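Local coordinates for kelch repeat and BTB domain-containing protein A55 (Vaccinia virus WR, PDB 6I2M) that probably acts as a substrate-specific adapter of CUL3-containing E3 ubiquitin ligases, directing host proteins to ubiquitination and proteasomal degradation, at residues A[133-136]-A[137-140]. Numbering follows the deposited sequence.
Sequences YNNK and KIES
N135 caps the N-terminus of helix 136-147 by accepting a hydrogen bond from I138 N. Its OD1 lies 3.1 Å from I138 N, and the N-H points at it fairly straight (164°). The donor is tilted a little from the plane of the amide. CG of N135 stands anti to the backbone N (chi1 -166°), beside the carbonyl carbon, which brings OD1 within bonding distance of I138 N.

Two backbone carbonyls start the regular helical bonding. N135 O takes E139 N at 2.9 Å. K136 O accepts twice from S140: from the backbone N at 3.2 Å, and from OG at 3.0 Å, nearly head-on. S140 OG sits beside its own backbone N (chi1 -62°), folded back toward K136 O.

Carbons of K137 and I138 pack beside the capping oxygen: K137 CB and I138 CG1 each lie 3.6 Å from N135 OD1. The carbon-carbon contact is I138 CD1 with N135 CG, at 4.1 Å. I138 is buried against helices 91-101 and 104-116.

ND2 of N135 is hydrogen-bonded to E111 OE2 on helix 104-116, and E139 forms a salt bridge with K169. The N135 amide therefore works at both ends: OD1 satisfies a first-turn N-H, while ND2 ties this helix start, in the BACK region, to helix 104-116 of the BTB domain.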
loop_
_atom_site.group_PDB
_atom_site.type_symbol
_atom_site.label_atom_id
_atom_site.label_comp_id
_atom_site.label_asym_id
_atom_site.label_seq_id
_atom_site.Cartn_x
_atom_site.Cartn_y
_atom_site.Cartn_z
ATOM N N TYR A 133 5.261 -27.154 -16.885
ATOM C CA TYR A 133 5.743 -25.888 -16.326
ATOM C C TYR A 133 6.852 -26.049 -15.261
ATOM O O TYR A 133 7.163 -25.088 -14.551
ATOM C CB TYR A 133 4.562 -25.051 -15.800
ATOM C CG TYR A 133 3.671 -24.514 -16.901
ATOM C CD1 TYR A 133 3.870 -23.243 -17.431
ATOM C CD2 TYR A 133 2.629 -25.279 -17.420
ATOM C CE1 TYR A 133 3.055 -22.744 -18.447
ATOM C CE2 TYR A 133 1.807 -24.792 -18.435
ATOM C CZ TYR A 133 2.024 -23.524 -18.945
ATOM O OH TYR A 133 1.212 -23.044 -19.945
ATOM N N ASN A 134 7.472 -27.252 -15.193
ATOM C CA ASN A 134 8.587 -27.632 -14.307
ATOM C C ASN A 134 8.392 -27.218 -12.823
ATOM O O ASN A 134 9.342 -26.780 -12.166
ATOM C CB ASN A 134 9.924 -27.102 -14.875
ATOM C CG ASN A 134 11.172 -27.859 -14.459
ATOM O OD1 ASN A 134 11.137 -28.825 -13.682
ATOM N ND2 ASN A 134 12.312 -27.429 -14.976
ATOM N N ASN A 135 7.158 -27.372 -12.302
ATOM C CA ASN A 135 6.828 -27.046 -10.913
ATOM C C ASN A 135 6.895 -28.329 -10.078
ATOM O O ASN A 135 5.877 -28.998 -9.891
ATOM C CB ASN A 135 5.447 -26.372 -10.822
ATOM C CG ASN A 135 5.160 -25.703 -9.497
ATOM O OD1 ASN A 135 5.108 -26.338 -8.438
ATOM N ND2 ASN A 135 4.944 -24.399 -9.530
ATOM N N LYS A 136 8.109 -28.670 -9.594
ATOM C CA LYS A 136 8.404 -29.872 -8.800
ATOM C C LYS A 136 7.632 -29.969 -7.473
ATOM O O LYS A 136 7.448 -31.077 -6.964
ATOM C CB LYS A 136 9.915 -30.012 -8.560
ATOM C CG LYS A 136 10.643 -30.708 -9.700
ATOM C CD LYS A 136 12.129 -30.885 -9.404
ATOM C CE LYS A 136 12.820 -31.782 -10.406
ATOM N NZ LYS A 136 13.016 -31.115 -11.723
ATOM N N LYS A 137 7.181 -28.819 -6.925
ATOM C CA LYS A 137 6.413 -28.732 -5.681
ATOM C C LYS A 137 5.025 -29.358 -5.868
ATOM O O LYS A 137 4.644 -30.238 -5.093
ATOM C CB LYS A 137 6.302 -27.266 -5.220
ATOM C CG LYS A 137 5.764 -27.092 -3.806
ATOM C CD LYS A 137 5.551 -25.627 -3.472
ATOM C CE LYS A 137 4.976 -25.449 -2.091
ATOM N NZ LYS A 137 4.747 -24.016 -1.773
ATOM N N ILE A 138 4.285 -28.915 -6.903
ATOM C CA ILE A 138 2.951 -29.423 -7.231
ATOM C C ILE A 138 3.065 -30.789 -7.943
ATOM O O ILE A 138 2.213 -31.650 -7.718
ATOM C CB ILE A 138 2.099 -28.355 -7.992
ATOM C CG1 ILE A 138 1.828 -27.133 -7.075
ATOM C CG2 ILE A 138 0.770 -28.933 -8.532
ATOM C CD1 ILE A 138 1.456 -25.835 -7.778
ATOM N N GLU A 139 4.143 -31.002 -8.740
ATOM C CA GLU A 139 4.411 -32.255 -9.463
ATOM C C GLU A 139 4.501 -33.463 -8.531
ATOM O O GLU A 139 3.991 -34.528 -8.874
ATOM C CB GLU A 139 5.683 -32.142 -10.317
ATOM C CG GLU A 139 5.575 -32.831 -11.668
ATOM C CD GLU A 139 6.179 -34.219 -11.790
ATOM O OE1 GLU A 139 6.487 -34.844 -10.748
ATOM O OE2 GLU A 139 6.339 -34.686 -12.940
ATOM N N SER A 140 5.129 -33.290 -7.351
ATOM C CA SER A 140 5.273 -34.336 -6.338
ATOM C C SER A 140 3.960 -34.553 -5.576
ATOM O O SER A 140 3.606 -35.700 -5.301
ATOM C CB SER A 140 6.397 -33.993 -5.366
ATOM O OG SER A 140 7.649 -33.903 -6.028
#